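Local atomic coordinates of D-alanyl transferase DltD (Enterococcus faecalis, PDB entry 6O93), a protein that probably transfers D-alanyl groups to lipoteichoic acid at the membrane during cell wall biogenesis. Residues Asn189-Asp192 / Glu193-Gln197; Gly112-Asn115 / Asp116-Gly119; Ser202-Pro205 / Ile206-Lys209. All coordinates share one frame; numbering follows the deposited sequence.

Interaction 1. Residues Asn189-Asp192 / Glu193-Gln197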
ATOM      1  N   ASN A 189     -18.063  15.667   1.825  1.00 19.30           N
ATOM      2  CA  ASN A 189     -17.391  15.953   3.089  1.00 21.13           C
ATOM      3  C   ASN A 189     -18.319  15.714   4.273  1.00 21.93           C
ATOM      4  O   ASN A 189     -17.887  15.212   5.317  1.00 20.50           O
ATOM      5  CB  ASN A 189     -16.872  17.389   3.096  1.00 23.41           C
ATOM      6  CG  ASN A 189     -15.556  17.535   2.364  1.00 24.91           C
ATOM      7  OD1 ASN A 189     -14.647  16.721   2.530  1.00 25.79           O
ATOM      8  ND2 ASN A 189     -15.449  18.569   1.539  1.00 25.38           N
ATOM      9  N   ARG A 190     -19.596  16.069   4.133  1.00 23.09           N
ATOM     10  CA  ARG A 190     -20.557  15.780   5.191  1.00 24.32           C
ATOM     11  C   ARG A 190     -20.696  14.277   5.400  1.00 22.69           C
ATOM     12  O   ARG A 190     -20.761  13.803   6.539  1.00 22.50           O
ATOM     13  CB  ARG A 190     -21.907  16.411   4.852  1.00 25.85           C
ATOM     14  CG  ARG A 190     -22.987  16.199   5.899  1.00 29.47           C
ATOM     15  CD  ARG A 190     -22.565  16.717   7.267  1.00 32.87           C
ATOM     16  NE  ARG A 190     -23.668  16.691   8.224  1.00 36.31           N
ATOM     17  CZ  ARG A 190     -23.528  16.849   9.537  1.00 38.28           C
ATOM     18  NH1 ARG A 190     -22.324  17.041  10.064  1.00 38.08           N
ATOM     19  NH2 ARG A 190     -24.594  16.809  10.326  1.00 39.93           N
ATOM     20  N   GLU A 191     -20.731  13.510   4.309  1.00 21.66           N
ATOM     21  CA  GLU A 191     -20.837  12.061   4.427  1.00 21.84           C
ATOM     22  C   GLU A 191     -19.567  11.456   5.010  1.00 21.01           C
ATOM     23  O   GLU A 191     -19.631  10.433   5.702  1.00 20.77           O
ATOM     24  CB  GLU A 191     -21.160  11.454   3.061  1.00 21.78           C
ATOM     25  CG  GLU A 191     -22.579  11.767   2.605  1.00 24.00           C
ATOM     26  CD  GLU A 191     -22.849  11.390   1.162  1.00 26.42           C
ATOM     27  OE1 GLU A 191     -21.884  11.179   0.399  1.00 27.29           O
ATOM     28  OE2 GLU A 191     -24.037  11.311   0.787  1.00 28.80           O
ATOM     29  N   ASP A 192     -18.412  12.072   4.752  1.00 20.52           N
ATOM     30  CA  ASP A 192     -17.179  11.648   5.408  1.00 21.47           C
ATOM     31  C   ASP A 192     -17.292  11.802   6.921  1.00 22.35           C
ATOM     32  O   ASP A 192     -16.967  10.881   7.680  1.00 22.14           O
ATOM     33  CB  ASP A 192     -16.002  12.461   4.865  1.00 21.96           C
ATOM     34  CG  ASP A 192     -14.654  11.922   5.314  1.00 21.73           C
ATOM     35  OD1 ASP A 192     -14.588  10.754   5.748  1.00 21.41           O
ATOM     36  OD2 ASP A 192     -13.659  12.672   5.229  1.00 21.60           O
ATOM     37  N   GLU A 193     -17.764  12.963   7.379  1.00 22.86           N
ATOM     38  CA  GLU A 193     -17.918  13.193   8.813  1.00 24.23           C
ATOM     39  C   GLU A 193     -18.926  12.226   9.424  1.00 22.63           C
ATOM     40  O   GLU A 193     -18.733  11.744  10.545  1.00 22.22           O
ATOM     41  CB  GLU A 193     -18.341  14.644   9.060  1.00 27.95           C
ATOM     42  CG  GLU A 193     -18.610  15.004  10.524  1.00 32.91           C
ATOM     43  CD  GLU A 193     -17.354  14.999  11.383  1.00 36.64           C
ATOM     44  OE1 GLU A 193     -16.243  14.883  10.823  1.00 36.87           O
ATOM     45  OE2 GLU A 193     -17.478  15.116  12.622  1.00 39.25           O
ATOM     46  N   LEU A 194     -20.002  11.921   8.701  1.00 22.79           N
ATOM     47  CA  LEU A 194     -21.097  11.140   9.266  1.00 23.97           C
ATOM     48  C   LEU A 194     -20.868   9.635   9.177  1.00 22.97           C
ATOM     49  O   LEU A 194     -21.234   8.903  10.103  1.00 24.05           O
ATOM     50  CB  LEU A 194     -22.409  11.487   8.557  1.00 24.02           C
ATOM     51  CG  LEU A 194     -22.961  12.900   8.752  1.00 26.07           C
ATOM     52  CD1 LEU A 194     -24.247  13.069   7.953  1.00 26.42           C
ATOM     53  CD2 LEU A 194     -23.202  13.198  10.224  1.00 27.92           C
ATOM     54  N   PHE A 195     -20.274   9.153   8.083  1.00 21.11           N
ATOM     55  CA  PHE A 195     -20.286   7.731   7.769  1.00 20.47           C
ATOM     56  C   PHE A 195     -18.913   7.080   7.685  1.00 19.49           C
ATOM     57  O   PHE A 195     -18.847   5.856   7.518  1.00 18.86           O
ATOM     58  CB  PHE A 195     -21.016   7.493   6.435  1.00 18.70           C
ATOM     59  CG  PHE A 195     -22.433   8.001   6.413  1.00 20.14           C
ATOM     60  CD1 PHE A 195     -23.252   7.869   7.522  1.00 22.54           C
ATOM     61  CD2 PHE A 195     -22.945   8.614   5.282  1.00 20.42           C
ATOM     62  CE1 PHE A 195     -24.554   8.336   7.504  1.00 24.00           C
ATOM     63  CE2 PHE A 195     -24.245   9.085   5.256  1.00 22.22           C
ATOM     64  CZ  PHE A 195     -25.052   8.946   6.369  1.00 24.25           C
ATOM     65  N   SER A 196     -17.820   7.837   7.800  1.00 19.94           N
ATOM     66  CA  SER A 196     -16.495   7.262   7.580  1.00 20.76           C
ATOM     67  C   SER A 196     -16.102   6.235   8.635  1.00 20.30           C
ATOM     68  O   SER A 196     -15.130   5.501   8.421  1.00 20.24           O
ATOM     69  CB  SER A 196     -15.435   8.363   7.534  1.00 22.78           C
ATOM     70  OG  SER A 196     -15.301   9.002   8.790  1.00 25.72           O
ATOM     71  N   GLN A 197     -16.816   6.159   9.757  1.00 20.07           N
ATOM     72  CA  GLN A 197     -16.508   5.181  10.792  1.00 20.20           C
ATOM     73  C   GLN A 197     -17.385   3.937  10.720  1.00 20.33           C
ATOM     74  O   GLN A 197     -17.159   2.995  11.486  1.00 19.57           O
ATOM     75  CB  GLN A 197     -16.638   5.819  12.182  1.00 21.37           C
ATOM     76  CG  GLN A 197     -15.628   6.931  12.435  1.00 21.12           C
ATOM     77  CD  GLN A 197     -15.793   7.589  13.792  1.00 23.63           C
ATOM     78  OE1 GLN A 197     -16.600   8.503  13.958  1.00 26.66           O
ATOM     79  NE2 GLN A 197     -15.022   7.130  14.770  1.00 22.97           N
TER

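Interaction 2. Residues Gly112-Asn115 / Asp116-Gly119. With PO4 (phosphate ion), chain E.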
ATOM      1  N   GLY A 112      -2.599  -4.637 -15.468  1.00 23.86           N
ATOM      2  CA  GLY A 112      -2.640  -3.687 -14.377  1.00 22.43           C
ATOM      3  C   GLY A 112      -3.749  -3.998 -13.387  1.00 20.48           C
ATOM      4  O   GLY A 112      -4.302  -5.103 -13.342  1.00 19.80           O
ATOM      5  N   VAL A 113      -4.076  -2.992 -12.583  1.00 18.56           N
ATOM      6  CA  VAL A 113      -5.078  -3.186 -11.530  1.00 17.22           C
ATOM      7  C   VAL A 113      -6.421  -3.523 -12.172  1.00 16.86           C
ATOM      8  O   VAL A 113      -6.851  -2.824 -13.109  1.00 15.72           O
ATOM      9  CB  VAL A 113      -5.187  -1.931 -10.646  1.00 15.58           C
ATOM     10  CG1 VAL A 113      -5.641  -0.723 -11.457  1.00 14.11           C
ATOM     11  CG2 VAL A 113      -6.135  -2.186  -9.482  1.00 16.57           C
ATOM     12  N   PRO A 114      -7.114  -4.575 -11.732  1.00 17.59           N
ATOM     13  CA  PRO A 114      -8.412  -4.906 -12.338  1.00 17.64           C
ATOM     14  C   PRO A 114      -9.434  -3.796 -12.141  1.00 15.90           C
ATOM     15  O   PRO A 114      -9.359  -3.010 -11.193  1.00 15.88           O
ATOM     16  CB  PRO A 114      -8.829  -6.187 -11.604  1.00 18.59           C
ATOM     17  CG  PRO A 114      -7.551  -6.770 -11.091  1.00 18.81           C
ATOM     18  CD  PRO A 114      -6.673  -5.604 -10.773  1.00 16.93           C
ATOM     19  N   ASN A 115     -10.409  -3.742 -13.055  1.00 15.68           N
ATOM     20  CA  ASN A 115     -11.463  -2.732 -12.969  1.00 16.03           C
ATOM     21  C   ASN A 115     -12.158  -2.768 -11.613  1.00 15.24           C
ATOM     22  O   ASN A 115     -12.350  -1.729 -10.972  1.00 14.40           O
ATOM     23  CB  ASN A 115     -12.487  -2.938 -14.088  1.00 17.04           C
ATOM     24  CG  ASN A 115     -11.954  -2.553 -15.453  1.00 17.94           C
ATOM     25  OD1 ASN A 115     -10.984  -1.808 -15.570  1.00 18.20           O
ATOM     26  ND2 ASN A 115     -12.602  -3.052 -16.500  1.00 19.45           N
ATOM     27  N   ASP A 116     -12.546  -3.964 -11.160  1.00 16.78           N
ATOM     28  CA  ASP A 116     -13.319  -4.080  -9.929  1.00 18.49           C
ATOM     29  C   ASP A 116     -12.481  -3.766  -8.698  1.00 18.89           C
ATOM     30  O   ASP A 116     -13.028  -3.343  -7.673  1.00 18.59           O
ATOM     31  CB  ASP A 116     -13.913  -5.484  -9.809  1.00 20.72           C
ATOM     32  CG  ASP A 116     -14.871  -5.812 -10.936  1.00 22.67           C
ATOM     33  OD1 ASP A 116     -15.370  -4.869 -11.586  1.00 22.24           O
ATOM     34  OD2 ASP A 116     -15.129  -7.013 -11.165  1.00 24.28           O
ATOM     35  N   SER A 117     -11.165  -3.977  -8.767  1.00 18.76           N
ATOM     36  CA  SER A 117     -10.312  -3.643  -7.631  1.00 18.64           C
ATOM     37  C   SER A 117     -10.191  -2.134  -7.472  1.00 17.59           C
ATOM     38  O   SER A 117     -10.315  -1.603  -6.363  1.00 17.10           O
ATOM     39  CB  SER A 117      -8.935  -4.283  -7.796  1.00 17.80           C
ATOM     40  OG  SER A 117      -9.015  -5.686  -7.624  1.00 18.63           O
ATOM     41  N   PHE A 118      -9.947  -1.423  -8.574  1.00 17.66           N
ATOM     42  CA  PHE A 118      -9.943   0.032  -8.510  1.00 16.86           C
ATOM     43  C   PHE A 118     -11.326   0.563  -8.154  1.00 15.48           C
ATOM     44  O   PHE A 118     -11.455   1.466  -7.321  1.00 15.75           O
ATOM     45  CB  PHE A 118      -9.475   0.624  -9.837  1.00 17.27           C
ATOM     46  CG  PHE A 118      -9.506   2.121  -9.862  1.00 18.16           C
ATOM     47  CD1 PHE A 118      -8.409   2.853  -9.445  1.00 19.91           C
ATOM     48  CD2 PHE A 118     -10.641   2.798 -10.280  1.00 18.21           C
ATOM     49  CE1 PHE A 118      -8.440   4.238  -9.451  1.00 20.77           C
ATOM     50  CE2 PHE A 118     -10.678   4.176 -10.290  1.00 18.77           C
ATOM     51  CZ  PHE A 118      -9.575   4.898  -9.875  1.00 20.17           C
ATOM     52  N   GLY A 119     -12.370   0.009  -8.774  1.00 14.94           N
ATOM     53  CA  GLY A 119     -13.714   0.503  -8.527  1.00 15.70           C
ATOM     54  C   GLY A 119     -14.162   0.306  -7.092  1.00 16.45           C
ATOM     55  O   GLY A 119     -14.865   1.152  -6.531  1.00 15.89           O
TER
HETATM   56  P   PO4 E 504     -15.534  -6.045 -15.063  0.50 24.98           P
HETATM   57  O1  PO4 E 504     -15.287  -4.574 -15.303  0.50 24.33           O
HETATM   58  O2  PO4 E 504     -14.218  -6.752 -14.841  0.50 24.18           O
HETATM   59  O3  PO4 E 504     -16.228  -6.637 -16.266  0.50 24.18           O
HETATM   60  O4  PO4 E 504     -16.403  -6.213 -13.840  0.50 24.33           O

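Interaction 3. Residues Ser202-Pro205 / Ile206-Lys209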
ATOM      1  N   SER A 202     -11.426  -1.934  14.739  1.00 25.57           N
ATOM      2  CA  SER A 202     -10.045  -1.812  15.169  1.00 27.20           C
ATOM      3  C   SER A 202      -9.470  -3.178  15.526  1.00 27.62           C
ATOM      4  O   SER A 202     -10.166  -4.056  16.043  1.00 28.79           O
ATOM      5  CB  SER A 202      -9.949  -0.877  16.372  1.00 29.47           C
ATOM      6  OG  SER A 202      -8.625  -0.816  16.868  1.00 31.02           O
ATOM      7  N   ARG A 203      -8.183  -3.353  15.235  1.00 26.29           N
ATOM      8  CA  ARG A 203      -7.453  -4.541  15.653  1.00 27.06           C
ATOM      9  C   ARG A 203      -6.735  -4.339  16.979  1.00 28.92           C
ATOM     10  O   ARG A 203      -5.872  -5.149  17.337  1.00 28.24           O
ATOM     11  CB  ARG A 203      -6.453  -4.957  14.568  1.00 25.20           C
ATOM     12  CG  ARG A 203      -7.107  -5.573  13.340  1.00 24.61           C
ATOM     13  CD  ARG A 203      -6.091  -5.929  12.262  1.00 24.01           C
ATOM     14  NE  ARG A 203      -6.720  -6.608  11.130  1.00 23.52           N
ATOM     15  CZ  ARG A 203      -7.399  -5.993  10.166  1.00 22.92           C
ATOM     16  NH1 ARG A 203      -7.547  -4.675  10.184  1.00 22.84           N
ATOM     17  NH2 ARG A 203      -7.936  -6.697   9.179  1.00 23.11           N
ATOM     18  N   GLU A 204      -7.076  -3.281  17.716  1.00 31.20           N
ATOM     19  CA  GLU A 204      -6.460  -3.060  19.021  1.00 33.55           C
ATOM     20  C   GLU A 204      -6.637  -4.247  19.960  1.00 32.10           C
ATOM     21  O   GLU A 204      -5.695  -4.544  20.717  1.00 32.66           O
ATOM     22  CB  GLU A 204      -7.030  -1.780  19.645  1.00 36.77           C
ATOM     23  CG  GLU A 204      -6.309  -1.325  20.908  1.00 40.56           C
ATOM     24  CD  GLU A 204      -4.854  -0.963  20.659  1.00 41.48           C
ATOM     25  OE1 GLU A 204      -4.454  -0.848  19.479  1.00 40.46           O
ATOM     26  OE2 GLU A 204      -4.107  -0.797  21.647  1.00 42.73           O
ATOM     27  N   PRO A 205      -7.773  -4.954  19.977  1.00 29.55           N
ATOM     28  CA  PRO A 205      -7.852  -6.159  20.822  1.00 29.97           C
ATOM     29  C   PRO A 205      -6.835  -7.219  20.437  1.00 30.31           C
ATOM     30  O   PRO A 205      -6.294  -7.904  21.314  1.00 30.37           O
ATOM     31  CB  PRO A 205      -9.295  -6.643  20.611  1.00 30.05           C
ATOM     32  CG  PRO A 205     -10.043  -5.441  20.134  1.00 29.04           C
ATOM     33  CD  PRO A 205      -9.061  -4.651  19.328  1.00 28.64           C
ATOM     34  N   ILE A 206      -6.561  -7.378  19.141  1.00 30.96           N
ATOM     35  CA  ILE A 206      -5.537  -8.325  18.714  1.00 32.91           C
ATOM     36  C   ILE A 206      -4.158  -7.842  19.146  1.00 30.68           C
ATOM     37  O   ILE A 206      -3.307  -8.637  19.565  1.00 30.83           O
ATOM     38  CB  ILE A 206      -5.614  -8.541  17.191  1.00 34.94           C
ATOM     39  CG1 ILE A 206      -6.983  -9.115  16.809  1.00 37.46           C
ATOM     40  CG2 ILE A 206      -4.492  -9.465  16.725  1.00 35.42           C
ATOM     41  CD1 ILE A 206      -7.215  -9.236  15.316  1.00 36.74           C
ATOM     42  N   VAL A 207      -3.917  -6.533  19.053  1.00 27.79           N
ATOM     43  CA  VAL A 207      -2.639  -5.970  19.482  1.00 27.16           C
ATOM     44  C   VAL A 207      -2.379  -6.303  20.946  1.00 30.80           C
ATOM     45  O   VAL A 207      -1.300  -6.786  21.311  1.00 30.79           O
ATOM     46  CB  VAL A 207      -2.619  -4.449  19.241  1.00 24.09           C
ATOM     47  CG1 VAL A 207      -1.383  -3.822  19.874  1.00 22.69           C
ATOM     48  CG2 VAL A 207      -2.674  -4.146  17.749  1.00 21.45           C
ATOM     49  N   GLU A 208      -3.368  -6.055  21.806  1.00 35.18           N
ATOM     50  CA  GLU A 208      -3.171  -6.263  23.235  1.00 39.91           C
ATOM     51  C   GLU A 208      -3.063  -7.741  23.579  1.00 40.94           C
ATOM     52  O   GLU A 208      -2.428  -8.095  24.580  1.00 42.30           O
ATOM     53  CB  GLU A 208      -4.310  -5.602  24.011  1.00 44.39           C
ATOM     54  CG  GLU A 208      -4.290  -4.079  23.908  1.00 46.94           C
ATOM     55  CD  GLU A 208      -5.528  -3.427  24.486  1.00 50.60           C
ATOM     56  OE1 GLU A 208      -6.344  -4.138  25.110  1.00 52.96           O
ATOM     57  OE2 GLU A 208      -5.683  -2.200  24.308  1.00 50.73           O
ATOM     58  N   LYS A 209      -3.651  -8.616  22.762  1.00 39.54           N
ATOM     59  CA  LYS A 209      -3.498 -10.048  22.988  1.00 40.18           C
ATOM     60  C   LYS A 209      -2.095 -10.507  22.606  1.00 37.08           C
ATOM     61  O   LYS A 209      -1.445 -11.245  23.357  1.00 36.80           O
ATOM     62  CB  LYS A 209      -4.554 -10.825  22.198  1.00 42.42           C
ATOM     63  CG  LYS A 209      -4.479 -12.335  22.384  1.00 46.28           C
ATOM     64  CD  LYS A 209      -5.542 -13.061  21.571  1.00 48.89           C
ATOM     65  CE  LYS A 209      -5.478 -14.566  21.796  1.00 52.47           C
ATOM     66  NZ  LYS A 209      -6.523 -15.302  21.028  1.00 54.40           N
TER

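Interaction 1. Residues Asn189-Asp192 / Glu193-Gln197
Leu194 covers one face of the Arg190 guanidinium: its CD2 sits over the centre of the group, 3.7 Å from Arg190 CZ, and its CD1 lies over the same group near NE. Arg190 CG is anti to the backbone N, and the chain bends at chi2 (57°), which carries the guanidinium forward along the helix, onto Leu194 one turn on. On the Phe195 ring, Leu194 CB lies above one face, offset toward the rim, while the Glu191 chain passes the ring obliquely, its CB 4.0 Å from Phe195 CD2, carboxylate and ring planes 39° apart. Arg190-Leu194 and Glu191-Phe195 are i to i+4 pairs on the more exposed flank.

Beneath them Glu193 N bonds to Asn189 O, Leu194 N to Arg190 O and Phe195 N to Glu191 O. The next carbonyl is gripped twice: Asp192 O takes Ser196 OG at 2.7 Å and Ser196 N at 3.2 Å, the latter from above the carbonyl plane. With chi1 at 66°, Ser196 OG is turned back to this oxygen, and Ser196 CB meets Asp192 OD1 at 3.1 Å.

The buried residues are Asp192, in the last turns of helix 175-195, and Ser196, in the chain that follows. Asp192 OD2 accepts from the backbone N of Asn28 and Val29 at the start of helix 29-36, Ser196 touches Ile30 there, and Leu125 of helix 124-132 packs on Asn189 and Asp192.

Interaction 2. Residues Gly112-Asn115 / Asp116-Gly119
Pro114 is the N-cap of helix 115-121, and its O receives Phe118 N at 3.1 Å in a nearly straight bond (N-H...O 176°) and, weakly, Ser117 N, while Gly119 N binds Asn115 O at 2.8 Å. The side chains of the loop that follows strand 98-102 of the parallel sheet and leads into this helix pack against its first turn. Val113 CG2, anti to its own backbone N, lies 3.9 Å from Ser117 CB, and Val113 CG1 is 4.4 Å from Phe118 CB. Ser117 OG rests beside the proline ring, 3.9 Å from Pro114 CG. The Phe118 ring swings away from the loop, with CG anti to N (chi1 177°), to stack with Phe151 and touch Leu81 and Thr82 of helix 80-90.

On the exposed side a phosphate ion, probably from the crystallisation liquor, approaches Asn115 and Asp116. Asp116 OD1 stands 2.8 Å from phosphate O4, and Asn115 ND2 gives a weak hydrogen bond of 3.3 Å to phosphate O1. The positive end of the helix dipole may also favour an anion here. The inner side of the same turn, by contrast, is held by apolar contacts.

Interaction 3. Residues Ser202-Pro205 / Ile206-Lys209
Three backbone hydrogen bonds join the two halves of this first helical turn: Val207 N to Arg203 O at 2.9 Å, Glu208 N to Glu204 O at 3.0 Å and Lys209 N to Pro205 O at 3.1 Å. The first lies in the carbonyl plane. Arg203 holds the N-cap position, and just before it Ser202 OG accepts from Glu204 N at 3.0 Å in an ST turn, which satisfies an amide that has no helical carbonyl behind it. The same hydroxyl is hydrogen-bonded to Glu15 O. Pro205, with no N-H to offer, fits the first turn, where none is needed for the helix ladder.

Side-chain packing is modest. Arg203 and Ile206 run side by side in the same direction, with an apolar contact of 4.2 Å from Arg203 CG to Ile206 CD1. The Arg203 chain stays extended from CG to NE and carries its guanidinium off the helix, where NH1 binds Thr18 O. Val207 CG2 lies 3.4 Å from Arg203 O, and its side chain makes apolar contacts with Phe52 and with Val59 of helix 57-63.

Among the charged groups, Glu204 and Glu208 bring their OE2 atoms to 3.4 Å, with carboxylate planes nearly perpendicular (86°). The bend of Glu204 at chi2 (63°) brings its carboxylate round to the helix, where OE1 also lies 4.0 Å from Val207 CB. Lys14 makes a long, weak ion pair with Glu204 OE2, while Glu62 of helix 57-63 also touches Glu204. The two carboxylates would be expected to repel if both are charged, and the pKa of one of them may be raised.

In the fold
All three contacts are local turns of helix at or near an end, two at the start (interactions 2 and 3) and one near the C-terminal end (interaction 1). None is wholly core: each has a buried flank and an exposed one. Interaction 2 lies nearest the centre of the chain (about 14 Å between centres, against about 23 and about 21 Å for interactions 1 and 3). Helices 175-195 and 204-211 follow each other in the chain, yet interactions 1 and 3 do not touch, their nearest atoms being about 8 Å apart. Both add polar anchors to the apolar packing of their inner sides, whereas the inner side of interaction 2 is mainly apolar and aromatic.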